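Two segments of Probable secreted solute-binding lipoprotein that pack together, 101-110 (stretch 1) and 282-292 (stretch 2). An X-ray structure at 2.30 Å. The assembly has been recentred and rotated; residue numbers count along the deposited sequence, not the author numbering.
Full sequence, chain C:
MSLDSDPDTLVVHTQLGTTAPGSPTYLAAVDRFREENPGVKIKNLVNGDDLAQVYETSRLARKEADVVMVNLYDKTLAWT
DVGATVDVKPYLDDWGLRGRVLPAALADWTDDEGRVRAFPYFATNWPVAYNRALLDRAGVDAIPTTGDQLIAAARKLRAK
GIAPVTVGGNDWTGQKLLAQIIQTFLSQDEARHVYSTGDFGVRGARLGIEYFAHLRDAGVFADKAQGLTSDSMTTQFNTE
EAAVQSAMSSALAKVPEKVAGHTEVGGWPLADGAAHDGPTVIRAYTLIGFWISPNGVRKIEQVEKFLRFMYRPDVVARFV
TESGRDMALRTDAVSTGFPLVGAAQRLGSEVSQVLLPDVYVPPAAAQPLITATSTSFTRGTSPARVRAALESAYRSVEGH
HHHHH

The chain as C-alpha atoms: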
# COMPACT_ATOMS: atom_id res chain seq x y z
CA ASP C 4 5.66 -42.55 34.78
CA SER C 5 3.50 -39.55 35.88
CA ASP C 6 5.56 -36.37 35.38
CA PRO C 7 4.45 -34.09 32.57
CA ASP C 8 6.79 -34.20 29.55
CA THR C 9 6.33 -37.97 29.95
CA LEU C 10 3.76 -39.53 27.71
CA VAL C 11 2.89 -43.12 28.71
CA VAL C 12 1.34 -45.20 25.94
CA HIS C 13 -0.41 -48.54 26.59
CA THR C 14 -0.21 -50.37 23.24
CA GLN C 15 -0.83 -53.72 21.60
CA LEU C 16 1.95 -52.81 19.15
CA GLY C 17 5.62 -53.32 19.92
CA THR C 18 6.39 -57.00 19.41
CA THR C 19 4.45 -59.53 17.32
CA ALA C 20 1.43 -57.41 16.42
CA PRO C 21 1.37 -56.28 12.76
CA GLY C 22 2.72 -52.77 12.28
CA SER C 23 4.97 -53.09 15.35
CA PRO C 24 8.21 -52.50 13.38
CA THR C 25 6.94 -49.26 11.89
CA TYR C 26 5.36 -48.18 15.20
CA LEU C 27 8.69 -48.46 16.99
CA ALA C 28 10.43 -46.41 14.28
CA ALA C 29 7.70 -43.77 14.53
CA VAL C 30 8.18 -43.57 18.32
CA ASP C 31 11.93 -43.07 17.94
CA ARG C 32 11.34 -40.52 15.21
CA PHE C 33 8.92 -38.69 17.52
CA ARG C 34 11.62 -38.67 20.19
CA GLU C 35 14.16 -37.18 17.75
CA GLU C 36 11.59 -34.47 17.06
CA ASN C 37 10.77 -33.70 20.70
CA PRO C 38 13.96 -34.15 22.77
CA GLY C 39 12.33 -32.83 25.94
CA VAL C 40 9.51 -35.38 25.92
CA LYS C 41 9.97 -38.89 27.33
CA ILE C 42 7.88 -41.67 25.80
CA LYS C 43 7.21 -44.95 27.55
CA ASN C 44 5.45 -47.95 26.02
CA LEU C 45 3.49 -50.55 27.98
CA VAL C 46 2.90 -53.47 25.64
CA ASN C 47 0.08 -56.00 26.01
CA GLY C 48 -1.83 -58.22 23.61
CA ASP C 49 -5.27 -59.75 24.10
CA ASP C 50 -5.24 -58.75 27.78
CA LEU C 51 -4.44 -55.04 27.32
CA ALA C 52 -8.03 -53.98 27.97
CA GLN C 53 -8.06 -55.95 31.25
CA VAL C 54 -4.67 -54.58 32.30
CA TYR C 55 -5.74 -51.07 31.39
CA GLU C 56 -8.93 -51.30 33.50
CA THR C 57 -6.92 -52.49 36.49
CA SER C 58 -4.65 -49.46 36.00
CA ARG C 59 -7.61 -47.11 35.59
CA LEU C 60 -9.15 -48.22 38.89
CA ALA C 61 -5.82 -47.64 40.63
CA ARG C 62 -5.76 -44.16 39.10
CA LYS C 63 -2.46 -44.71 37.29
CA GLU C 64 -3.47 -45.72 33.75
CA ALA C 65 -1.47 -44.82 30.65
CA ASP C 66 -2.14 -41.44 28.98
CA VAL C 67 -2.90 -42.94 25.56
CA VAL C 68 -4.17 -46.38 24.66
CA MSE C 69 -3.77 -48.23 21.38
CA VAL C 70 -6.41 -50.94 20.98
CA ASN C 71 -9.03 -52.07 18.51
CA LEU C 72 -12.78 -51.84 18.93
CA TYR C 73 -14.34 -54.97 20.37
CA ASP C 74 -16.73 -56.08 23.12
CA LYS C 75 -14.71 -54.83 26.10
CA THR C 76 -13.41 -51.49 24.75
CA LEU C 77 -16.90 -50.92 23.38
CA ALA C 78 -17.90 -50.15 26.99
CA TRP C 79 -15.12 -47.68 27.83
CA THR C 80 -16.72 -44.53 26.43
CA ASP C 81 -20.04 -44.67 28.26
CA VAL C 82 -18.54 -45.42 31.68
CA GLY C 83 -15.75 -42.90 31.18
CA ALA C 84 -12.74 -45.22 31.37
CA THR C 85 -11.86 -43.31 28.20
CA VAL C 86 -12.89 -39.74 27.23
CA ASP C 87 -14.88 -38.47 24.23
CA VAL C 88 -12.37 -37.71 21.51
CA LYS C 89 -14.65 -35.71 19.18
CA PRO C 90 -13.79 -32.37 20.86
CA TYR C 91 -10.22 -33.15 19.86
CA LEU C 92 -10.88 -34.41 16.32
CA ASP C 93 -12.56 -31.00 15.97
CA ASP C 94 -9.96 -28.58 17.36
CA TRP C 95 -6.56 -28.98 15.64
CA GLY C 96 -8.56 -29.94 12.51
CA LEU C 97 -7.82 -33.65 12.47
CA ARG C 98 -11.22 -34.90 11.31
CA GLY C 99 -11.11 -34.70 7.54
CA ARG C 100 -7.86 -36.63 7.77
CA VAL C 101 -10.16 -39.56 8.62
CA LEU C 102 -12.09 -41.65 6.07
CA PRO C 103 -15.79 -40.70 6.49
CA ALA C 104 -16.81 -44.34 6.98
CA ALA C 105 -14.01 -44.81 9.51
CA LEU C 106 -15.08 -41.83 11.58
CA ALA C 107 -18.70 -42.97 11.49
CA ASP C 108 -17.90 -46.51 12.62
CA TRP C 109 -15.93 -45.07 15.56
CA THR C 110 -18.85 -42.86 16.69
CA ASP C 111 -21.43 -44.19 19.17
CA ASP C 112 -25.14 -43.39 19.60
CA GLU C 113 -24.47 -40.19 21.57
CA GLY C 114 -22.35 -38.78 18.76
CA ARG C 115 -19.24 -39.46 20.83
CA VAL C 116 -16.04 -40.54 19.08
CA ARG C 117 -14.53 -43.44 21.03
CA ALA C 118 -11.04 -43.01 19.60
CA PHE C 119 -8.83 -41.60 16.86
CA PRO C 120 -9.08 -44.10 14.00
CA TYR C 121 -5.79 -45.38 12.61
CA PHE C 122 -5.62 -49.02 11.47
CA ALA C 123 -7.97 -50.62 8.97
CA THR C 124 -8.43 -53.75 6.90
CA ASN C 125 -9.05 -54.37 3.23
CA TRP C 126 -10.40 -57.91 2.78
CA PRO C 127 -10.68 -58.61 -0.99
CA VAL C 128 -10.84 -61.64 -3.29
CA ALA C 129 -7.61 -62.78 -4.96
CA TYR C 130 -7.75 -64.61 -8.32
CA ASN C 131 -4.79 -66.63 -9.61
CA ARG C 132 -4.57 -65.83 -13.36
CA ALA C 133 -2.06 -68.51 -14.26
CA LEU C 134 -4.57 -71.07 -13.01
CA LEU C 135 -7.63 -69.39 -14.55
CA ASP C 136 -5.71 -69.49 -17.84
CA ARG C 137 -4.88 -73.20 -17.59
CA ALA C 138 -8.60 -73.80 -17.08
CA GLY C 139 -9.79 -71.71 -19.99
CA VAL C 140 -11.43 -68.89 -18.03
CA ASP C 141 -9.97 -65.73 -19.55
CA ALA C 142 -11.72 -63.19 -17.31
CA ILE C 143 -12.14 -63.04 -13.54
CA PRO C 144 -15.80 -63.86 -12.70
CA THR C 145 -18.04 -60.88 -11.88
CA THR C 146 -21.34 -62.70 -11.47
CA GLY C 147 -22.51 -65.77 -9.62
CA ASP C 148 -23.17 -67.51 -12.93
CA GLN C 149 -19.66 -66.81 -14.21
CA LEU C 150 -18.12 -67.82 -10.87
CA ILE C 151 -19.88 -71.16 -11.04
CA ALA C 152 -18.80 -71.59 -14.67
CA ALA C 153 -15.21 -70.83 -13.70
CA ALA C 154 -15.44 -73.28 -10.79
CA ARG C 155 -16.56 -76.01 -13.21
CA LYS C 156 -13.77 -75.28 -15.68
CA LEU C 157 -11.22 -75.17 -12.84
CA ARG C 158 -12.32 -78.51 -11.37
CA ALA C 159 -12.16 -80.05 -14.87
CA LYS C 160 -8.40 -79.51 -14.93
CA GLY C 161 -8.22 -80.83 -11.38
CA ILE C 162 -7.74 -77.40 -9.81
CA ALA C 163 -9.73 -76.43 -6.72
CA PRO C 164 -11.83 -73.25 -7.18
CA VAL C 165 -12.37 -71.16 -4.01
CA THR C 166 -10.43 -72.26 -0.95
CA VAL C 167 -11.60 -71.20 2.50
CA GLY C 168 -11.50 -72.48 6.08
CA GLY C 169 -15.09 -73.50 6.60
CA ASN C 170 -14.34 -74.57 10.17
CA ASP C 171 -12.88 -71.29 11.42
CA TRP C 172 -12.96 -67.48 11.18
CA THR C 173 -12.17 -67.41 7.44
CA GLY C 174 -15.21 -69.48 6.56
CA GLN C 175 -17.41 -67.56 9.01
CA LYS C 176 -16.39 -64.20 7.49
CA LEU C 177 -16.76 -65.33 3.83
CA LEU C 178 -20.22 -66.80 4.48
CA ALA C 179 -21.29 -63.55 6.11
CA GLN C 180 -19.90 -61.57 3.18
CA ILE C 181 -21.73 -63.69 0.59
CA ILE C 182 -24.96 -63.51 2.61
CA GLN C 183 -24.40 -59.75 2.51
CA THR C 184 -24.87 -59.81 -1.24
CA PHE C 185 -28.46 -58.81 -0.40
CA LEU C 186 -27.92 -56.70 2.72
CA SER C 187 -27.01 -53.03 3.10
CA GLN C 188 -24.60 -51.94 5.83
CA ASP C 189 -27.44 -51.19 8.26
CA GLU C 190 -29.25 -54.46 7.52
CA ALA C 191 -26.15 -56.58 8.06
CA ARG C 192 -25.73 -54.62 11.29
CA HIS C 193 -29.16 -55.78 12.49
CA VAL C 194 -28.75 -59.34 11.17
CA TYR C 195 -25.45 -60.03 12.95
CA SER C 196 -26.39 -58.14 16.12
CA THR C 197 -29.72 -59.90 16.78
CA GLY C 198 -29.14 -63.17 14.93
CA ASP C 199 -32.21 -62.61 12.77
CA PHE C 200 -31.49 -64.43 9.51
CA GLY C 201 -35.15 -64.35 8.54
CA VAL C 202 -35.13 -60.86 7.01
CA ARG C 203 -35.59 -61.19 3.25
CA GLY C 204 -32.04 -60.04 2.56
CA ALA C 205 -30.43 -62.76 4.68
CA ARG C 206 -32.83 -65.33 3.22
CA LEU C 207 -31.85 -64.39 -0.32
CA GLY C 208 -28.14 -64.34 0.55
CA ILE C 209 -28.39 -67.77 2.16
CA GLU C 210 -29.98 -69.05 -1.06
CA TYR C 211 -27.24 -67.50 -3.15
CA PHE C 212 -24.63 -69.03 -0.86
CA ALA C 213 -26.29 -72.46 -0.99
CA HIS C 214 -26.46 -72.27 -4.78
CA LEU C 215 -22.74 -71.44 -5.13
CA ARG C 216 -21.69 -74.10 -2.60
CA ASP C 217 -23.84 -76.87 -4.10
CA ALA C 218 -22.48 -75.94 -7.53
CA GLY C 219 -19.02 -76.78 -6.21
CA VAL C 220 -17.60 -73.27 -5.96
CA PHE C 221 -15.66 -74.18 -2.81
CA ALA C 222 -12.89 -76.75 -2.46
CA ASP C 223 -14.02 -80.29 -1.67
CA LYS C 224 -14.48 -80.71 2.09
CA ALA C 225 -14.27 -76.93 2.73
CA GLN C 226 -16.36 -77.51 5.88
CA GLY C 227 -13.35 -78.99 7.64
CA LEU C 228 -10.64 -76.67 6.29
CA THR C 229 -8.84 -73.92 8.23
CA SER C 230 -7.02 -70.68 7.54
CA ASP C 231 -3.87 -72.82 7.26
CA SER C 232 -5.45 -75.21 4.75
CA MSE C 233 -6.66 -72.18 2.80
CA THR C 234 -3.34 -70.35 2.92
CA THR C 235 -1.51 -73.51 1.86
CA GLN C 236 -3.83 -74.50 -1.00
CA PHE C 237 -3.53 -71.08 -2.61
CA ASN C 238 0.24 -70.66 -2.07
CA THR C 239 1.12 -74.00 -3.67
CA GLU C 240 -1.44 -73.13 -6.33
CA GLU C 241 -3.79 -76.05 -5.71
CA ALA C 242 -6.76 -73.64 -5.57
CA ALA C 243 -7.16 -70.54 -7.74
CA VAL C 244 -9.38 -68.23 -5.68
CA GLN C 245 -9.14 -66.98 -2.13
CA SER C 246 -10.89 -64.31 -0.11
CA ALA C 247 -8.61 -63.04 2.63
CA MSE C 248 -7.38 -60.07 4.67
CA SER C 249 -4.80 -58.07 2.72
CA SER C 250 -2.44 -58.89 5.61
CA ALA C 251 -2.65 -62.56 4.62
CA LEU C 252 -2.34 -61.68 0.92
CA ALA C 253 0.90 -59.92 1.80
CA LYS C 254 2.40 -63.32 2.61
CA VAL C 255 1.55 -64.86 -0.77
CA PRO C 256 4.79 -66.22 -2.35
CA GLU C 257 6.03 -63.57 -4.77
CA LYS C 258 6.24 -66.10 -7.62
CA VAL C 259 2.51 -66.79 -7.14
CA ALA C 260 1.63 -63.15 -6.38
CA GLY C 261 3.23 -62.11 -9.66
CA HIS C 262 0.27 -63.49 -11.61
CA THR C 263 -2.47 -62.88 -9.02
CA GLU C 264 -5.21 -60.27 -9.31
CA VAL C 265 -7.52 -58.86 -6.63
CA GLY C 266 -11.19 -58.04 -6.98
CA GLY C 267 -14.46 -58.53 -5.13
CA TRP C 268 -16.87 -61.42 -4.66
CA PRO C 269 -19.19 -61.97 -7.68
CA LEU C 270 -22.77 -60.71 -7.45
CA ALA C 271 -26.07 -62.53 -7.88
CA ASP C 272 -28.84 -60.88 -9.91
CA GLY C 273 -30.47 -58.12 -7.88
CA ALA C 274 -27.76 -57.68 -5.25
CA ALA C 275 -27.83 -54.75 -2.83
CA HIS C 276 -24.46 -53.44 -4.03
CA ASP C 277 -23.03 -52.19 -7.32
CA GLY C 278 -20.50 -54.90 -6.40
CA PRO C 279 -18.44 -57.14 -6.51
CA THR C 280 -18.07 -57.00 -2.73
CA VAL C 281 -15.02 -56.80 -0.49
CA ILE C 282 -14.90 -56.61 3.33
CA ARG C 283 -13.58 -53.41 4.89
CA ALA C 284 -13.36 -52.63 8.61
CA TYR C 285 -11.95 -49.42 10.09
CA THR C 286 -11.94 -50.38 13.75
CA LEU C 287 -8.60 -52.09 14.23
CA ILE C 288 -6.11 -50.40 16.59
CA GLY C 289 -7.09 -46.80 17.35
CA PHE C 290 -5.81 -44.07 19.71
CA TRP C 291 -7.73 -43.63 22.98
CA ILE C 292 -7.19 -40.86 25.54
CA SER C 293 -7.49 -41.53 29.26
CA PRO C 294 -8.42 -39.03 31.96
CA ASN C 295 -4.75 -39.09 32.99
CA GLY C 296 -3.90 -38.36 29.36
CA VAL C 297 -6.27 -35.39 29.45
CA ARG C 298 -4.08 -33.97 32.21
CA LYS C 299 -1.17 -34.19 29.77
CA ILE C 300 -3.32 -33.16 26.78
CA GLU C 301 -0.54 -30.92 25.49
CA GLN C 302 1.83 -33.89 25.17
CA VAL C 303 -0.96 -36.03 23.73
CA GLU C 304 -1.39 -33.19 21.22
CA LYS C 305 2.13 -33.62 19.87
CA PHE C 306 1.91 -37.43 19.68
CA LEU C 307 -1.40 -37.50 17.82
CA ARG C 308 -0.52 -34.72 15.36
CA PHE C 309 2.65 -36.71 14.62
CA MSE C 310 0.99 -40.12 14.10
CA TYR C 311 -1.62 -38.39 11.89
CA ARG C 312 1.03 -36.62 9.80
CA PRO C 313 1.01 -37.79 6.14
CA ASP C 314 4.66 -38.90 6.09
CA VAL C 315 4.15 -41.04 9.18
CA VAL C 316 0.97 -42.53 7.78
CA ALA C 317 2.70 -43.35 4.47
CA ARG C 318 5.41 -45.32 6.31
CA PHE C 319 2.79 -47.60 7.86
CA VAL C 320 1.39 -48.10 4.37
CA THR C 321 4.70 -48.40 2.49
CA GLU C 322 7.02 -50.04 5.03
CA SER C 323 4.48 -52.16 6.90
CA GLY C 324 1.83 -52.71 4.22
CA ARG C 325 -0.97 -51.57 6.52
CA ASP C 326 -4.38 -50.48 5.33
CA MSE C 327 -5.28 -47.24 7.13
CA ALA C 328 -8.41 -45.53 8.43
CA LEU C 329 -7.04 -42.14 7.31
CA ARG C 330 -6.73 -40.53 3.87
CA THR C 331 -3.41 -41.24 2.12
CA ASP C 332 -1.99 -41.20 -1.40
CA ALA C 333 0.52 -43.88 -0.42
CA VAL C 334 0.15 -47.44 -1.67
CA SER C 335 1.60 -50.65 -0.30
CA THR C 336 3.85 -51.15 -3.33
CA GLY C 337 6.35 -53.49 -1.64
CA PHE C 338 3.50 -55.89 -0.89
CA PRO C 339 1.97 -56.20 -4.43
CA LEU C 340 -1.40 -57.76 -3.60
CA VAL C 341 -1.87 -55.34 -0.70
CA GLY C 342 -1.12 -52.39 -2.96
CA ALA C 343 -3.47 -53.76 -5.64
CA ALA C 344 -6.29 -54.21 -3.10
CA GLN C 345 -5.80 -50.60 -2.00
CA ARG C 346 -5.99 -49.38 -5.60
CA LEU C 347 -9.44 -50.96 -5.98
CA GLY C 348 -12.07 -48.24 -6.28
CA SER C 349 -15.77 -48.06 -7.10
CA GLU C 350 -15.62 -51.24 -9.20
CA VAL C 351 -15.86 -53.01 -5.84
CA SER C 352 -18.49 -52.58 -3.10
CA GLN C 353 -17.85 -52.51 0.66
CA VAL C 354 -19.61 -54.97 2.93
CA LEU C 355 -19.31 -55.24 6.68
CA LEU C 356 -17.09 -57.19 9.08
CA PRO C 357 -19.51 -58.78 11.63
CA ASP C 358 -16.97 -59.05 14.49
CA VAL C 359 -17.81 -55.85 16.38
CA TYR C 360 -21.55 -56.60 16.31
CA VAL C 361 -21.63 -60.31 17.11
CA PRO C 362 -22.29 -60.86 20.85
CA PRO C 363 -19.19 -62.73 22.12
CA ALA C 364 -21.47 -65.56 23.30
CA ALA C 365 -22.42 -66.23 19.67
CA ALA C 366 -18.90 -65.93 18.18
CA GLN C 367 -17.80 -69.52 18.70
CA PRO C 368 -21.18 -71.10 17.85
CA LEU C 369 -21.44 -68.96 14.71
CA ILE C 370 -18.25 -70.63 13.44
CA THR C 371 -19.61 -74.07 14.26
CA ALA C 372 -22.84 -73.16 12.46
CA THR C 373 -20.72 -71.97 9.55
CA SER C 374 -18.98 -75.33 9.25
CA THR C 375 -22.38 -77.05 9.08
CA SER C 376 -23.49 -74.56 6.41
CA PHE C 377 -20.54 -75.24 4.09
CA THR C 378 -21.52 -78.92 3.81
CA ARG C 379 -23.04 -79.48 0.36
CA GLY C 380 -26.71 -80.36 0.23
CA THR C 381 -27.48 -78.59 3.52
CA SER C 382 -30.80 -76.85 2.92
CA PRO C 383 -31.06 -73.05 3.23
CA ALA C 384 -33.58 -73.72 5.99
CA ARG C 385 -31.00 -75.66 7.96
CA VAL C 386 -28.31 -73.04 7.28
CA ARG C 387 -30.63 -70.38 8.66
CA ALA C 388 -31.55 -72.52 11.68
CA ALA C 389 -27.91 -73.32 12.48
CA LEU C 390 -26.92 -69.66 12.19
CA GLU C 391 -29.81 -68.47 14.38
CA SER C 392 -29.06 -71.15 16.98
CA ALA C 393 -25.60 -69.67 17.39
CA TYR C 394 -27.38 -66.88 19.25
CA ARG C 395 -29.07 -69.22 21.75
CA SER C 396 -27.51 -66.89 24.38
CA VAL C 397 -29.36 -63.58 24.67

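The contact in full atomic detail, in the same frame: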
# COMPACT_ATOMS: atom_id res chain seq x y z
N VAL C 101 -9.54 -38.25 8.41
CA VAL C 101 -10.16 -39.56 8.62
C VAL C 101 -11.19 -39.94 7.55
O VAL C 101 -12.03 -39.13 7.16
CB VAL C 101 -10.89 -39.60 9.99
CG1 VAL C 101 -11.38 -41.01 10.28
CG2 VAL C 101 -9.97 -39.10 11.10
N LEU C 102 -11.13 -41.18 7.07
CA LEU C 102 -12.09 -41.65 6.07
C LEU C 102 -13.49 -41.52 6.68
O LEU C 102 -13.73 -42.02 7.77
CB LEU C 102 -11.78 -43.11 5.72
CG LEU C 102 -10.96 -43.44 4.47
CD1 LEU C 102 -10.17 -42.25 4.00
CD2 LEU C 102 -10.05 -44.61 4.79
N PRO C 103 -14.43 -40.87 5.97
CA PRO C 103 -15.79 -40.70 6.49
C PRO C 103 -16.39 -41.95 7.13
O PRO C 103 -16.94 -41.89 8.23
CB PRO C 103 -16.57 -40.25 5.25
CG PRO C 103 -15.56 -39.42 4.54
CD PRO C 103 -14.32 -40.30 4.61
N ALA C 104 -16.29 -43.09 6.45
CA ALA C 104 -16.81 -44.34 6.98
C ALA C 104 -16.08 -44.73 8.27
O ALA C 104 -16.69 -45.25 9.21
CB ALA C 104 -16.68 -45.45 5.95
N ALA C 105 -14.78 -44.48 8.32
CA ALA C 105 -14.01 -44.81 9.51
C ALA C 105 -14.47 -43.99 10.70
O ALA C 105 -14.66 -44.52 11.79
CB ALA C 105 -12.54 -44.56 9.26
N LEU C 106 -14.65 -42.69 10.50
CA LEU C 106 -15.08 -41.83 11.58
C LEU C 106 -16.48 -42.19 12.07
O LEU C 106 -16.77 -42.10 13.27
CB LEU C 106 -15.05 -40.37 11.14
CG LEU C 106 -15.57 -39.41 12.22
CD1 LEU C 106 -14.75 -39.57 13.49
CD2 LEU C 106 -15.50 -37.98 11.69
N ALA C 107 -17.34 -42.59 11.15
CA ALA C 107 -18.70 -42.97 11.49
C ALA C 107 -18.71 -44.23 12.34
O ALA C 107 -19.38 -44.30 13.38
CB ALA C 107 -19.51 -43.19 10.23
N ASP C 108 -17.96 -45.24 11.90
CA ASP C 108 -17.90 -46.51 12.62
C ASP C 108 -17.29 -46.37 14.02
O ASP C 108 -17.48 -47.25 14.87
CB ASP C 108 -17.12 -47.55 11.80
CG ASP C 108 -17.89 -48.03 10.57
OD1 ASP C 108 -17.41 -48.97 9.90
OD2 ASP C 108 -18.96 -47.47 10.26
N TRP C 109 -16.55 -45.29 14.25
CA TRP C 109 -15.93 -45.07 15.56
C TRP C 109 -16.75 -44.12 16.44
O TRP C 109 -16.29 -43.73 17.51
CB TRP C 109 -14.51 -44.50 15.41
CG TRP C 109 -13.42 -45.53 15.24
CD1 TRP C 109 -12.86 -45.94 14.06
CD2 TRP C 109 -12.75 -46.26 16.28
NE1 TRP C 109 -11.88 -46.86 14.30
CE2 TRP C 109 -11.79 -47.08 15.65
CE3 TRP C 109 -12.86 -46.29 17.67
CZ2 TRP C 109 -10.94 -47.94 16.37
CZ3 TRP C 109 -12.01 -47.14 18.40
CH2 TRP C 109 -11.07 -47.96 17.74
N THR C 110 -17.94 -43.76 15.97
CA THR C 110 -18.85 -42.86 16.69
C THR C 110 -20.01 -43.68 17.26
O THR C 110 -20.60 -44.49 16.55
CB THR C 110 -19.45 -41.79 15.76
OG1 THR C 110 -18.39 -41.05 15.13
CG2 THR C 110 -20.33 -40.83 16.56
N ILE C 282 -14.73 -57.00 1.93
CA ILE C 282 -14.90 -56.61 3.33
C ILE C 282 -13.93 -55.49 3.69
O ILE C 282 -12.76 -55.53 3.31
CB ILE C 282 -14.64 -57.79 4.30
CG1 ILE C 282 -15.75 -58.83 4.19
CG2 ILE C 282 -14.54 -57.28 5.74
CD1 ILE C 282 -15.54 -60.03 5.11
N ARG C 283 -14.42 -54.50 4.42
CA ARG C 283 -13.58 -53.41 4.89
C ARG C 283 -14.04 -53.04 6.29
O ARG C 283 -15.23 -52.85 6.54
CB ARG C 283 -13.67 -52.18 3.97
CG ARG C 283 -12.98 -52.36 2.61
CD ARG C 283 -12.96 -51.06 1.79
NE ARG C 283 -11.98 -50.08 2.25
CZ ARG C 283 -11.90 -48.82 1.81
NH1 ARG C 283 -12.76 -48.39 0.89
NH2 ARG C 283 -10.97 -48.00 2.29
N ALA C 284 -13.09 -52.99 7.22
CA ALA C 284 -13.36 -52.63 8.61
C ALA C 284 -12.36 -51.53 8.95
O ALA C 284 -11.21 -51.56 8.52
CB ALA C 284 -13.14 -53.85 9.52
N TYR C 285 -12.80 -50.54 9.73
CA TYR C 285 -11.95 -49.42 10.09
C TYR C 285 -11.76 -49.33 11.59
O TYR C 285 -11.34 -48.30 12.11
CB TYR C 285 -12.57 -48.12 9.60
CG TYR C 285 -12.86 -48.10 8.11
CD1 TYR C 285 -11.84 -47.94 7.18
CD2 TYR C 285 -14.16 -48.28 7.64
CE1 TYR C 285 -12.09 -47.96 5.81
CE2 TYR C 285 -14.43 -48.30 6.27
CZ TYR C 285 -13.39 -48.14 5.36
OH TYR C 285 -13.65 -48.21 4.01
N THR C 286 -12.06 -50.42 12.31
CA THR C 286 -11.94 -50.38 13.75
C THR C 286 -10.87 -51.24 14.39
O THR C 286 -11.05 -51.78 15.48
CB THR C 286 -13.30 -50.65 14.44
OG1 THR C 286 -13.88 -51.85 13.92
CG2 THR C 286 -14.23 -49.47 14.23
N LEU C 287 -9.75 -51.37 13.69
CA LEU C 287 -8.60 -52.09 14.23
C LEU C 287 -7.93 -51.02 15.09
O LEU C 287 -8.44 -49.89 15.18
CB LEU C 287 -7.68 -52.57 13.11
CG LEU C 287 -8.08 -53.92 12.50
CD1 LEU C 287 -9.46 -53.82 11.89
CD2 LEU C 287 -7.05 -54.35 11.46
N ILE C 288 -6.80 -51.34 15.71
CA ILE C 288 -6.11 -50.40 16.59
C ILE C 288 -6.35 -48.90 16.36
O ILE C 288 -6.12 -48.37 15.27
CB ILE C 288 -4.60 -50.68 16.58
CG1 ILE C 288 -4.35 -52.07 17.18
CG2 ILE C 288 -3.85 -49.60 17.36
CD1 ILE C 288 -2.89 -52.41 17.36
N GLY C 289 -6.83 -48.23 17.40
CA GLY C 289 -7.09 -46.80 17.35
C GLY C 289 -6.46 -46.15 18.58
O GLY C 289 -6.05 -46.87 19.50
N PHE C 290 -6.39 -44.82 18.59
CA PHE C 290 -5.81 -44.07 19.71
C PHE C 290 -6.88 -43.60 20.71
O PHE C 290 -7.78 -42.84 20.35
CB PHE C 290 -5.05 -42.82 19.19
CG PHE C 290 -3.80 -43.14 18.40
CD1 PHE C 290 -2.62 -43.49 19.04
CD2 PHE C 290 -3.81 -43.07 17.00
CE1 PHE C 290 -1.45 -43.76 18.30
CE2 PHE C 290 -2.65 -43.34 16.27
CZ PHE C 290 -1.47 -43.69 16.92
N TRP C 291 -6.77 -44.04 21.97
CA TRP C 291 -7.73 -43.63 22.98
C TRP C 291 -7.04 -42.71 23.99
O TRP C 291 -5.84 -42.87 24.25
CB TRP C 291 -8.29 -44.85 23.73
CG TRP C 291 -8.92 -45.89 22.85
CD1 TRP C 291 -8.30 -46.62 21.87
CD2 TRP C 291 -10.27 -46.37 22.91
NE1 TRP C 291 -9.17 -47.53 21.33
CE2 TRP C 291 -10.39 -47.40 21.94
CE3 TRP C 291 -11.39 -46.04 23.68
CZ2 TRP C 291 -11.58 -48.09 21.74
CZ3 TRP C 291 -12.57 -46.73 23.48
CH2 TRP C 291 -12.66 -47.74 22.51
N ILE C 292 -7.78 -41.76 24.55
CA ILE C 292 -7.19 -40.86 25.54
C ILE C 292 -7.82 -41.08 26.91
O ILE C 292 -9.04 -41.06 27.05
CB ILE C 292 -7.35 -39.39 25.14
CG1 ILE C 292 -6.66 -39.13 23.80
CG2 ILE C 292 -6.76 -38.48 26.23
CD1 ILE C 292 -6.61 -37.67 23.41
O HOH W 1 -15.36 -50.73 10.51

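Three residues account for most of the 470 Å² buried between the stretches: Trp 109 (121 Å²), Tyr 285 (113 Å²) and Thr 286 (57 Å²). Trp 109 is the first residue after the helix 103-108 to leave helical phi/psi. Its CA-to-CB bond points sideways, yet with chi1 at -86° (m) and chi2 at 97° the indole reaches into stretch 2. There Trp 109 NE1 donates a hydrogen bond to Tyr 285 O, 2.7 Å away with an N-H...O angle of 145°, so the one polar atom of a buried indole is satisfied by a main-chain carbonyl.

Thr 286 CG2 lies over one face, 3.7 Å from the centroid of the five-membered ring of Trp 109 and 17° off its normal, a CH-pi contact made with chi1 in p. At the ring edge, Trp 109 CZ3 comes within 3.5 Å of Trp 291 CZ2; the two six-membered rings are inclined at 75°, with centroids 5.7 Å apart. Gly 289 passes with its CA 4.1 Å from Trp 109 CZ2. A CB built ideally on Gly 289 would fall 2.9 Å from Trp 109 CZ2, a clash, so the absent side chain makes room for the indole.

The CA-to-CB bond of Tyr 285 points toward stretch 1, and the side chain packs on small residues: its CB is 3.6 Å from Ala 105 CB, and its CE2 is 3.6 Å from Ala 104 CB. The short alanine side chains permit this close approach, reflected in the 5.1 Å between Ala 105 CA and Tyr 285 CA. Leu 102, at the N-cap position, adds an apolar contact from its CD2 to Tyr 285 CE1 at 4.1 Å. Finally, a water bridges the stretches, donating to Asp 108 OD1 (2.8 Å from the water O) and accepting from Tyr 285 N (2.7 Å from the same O).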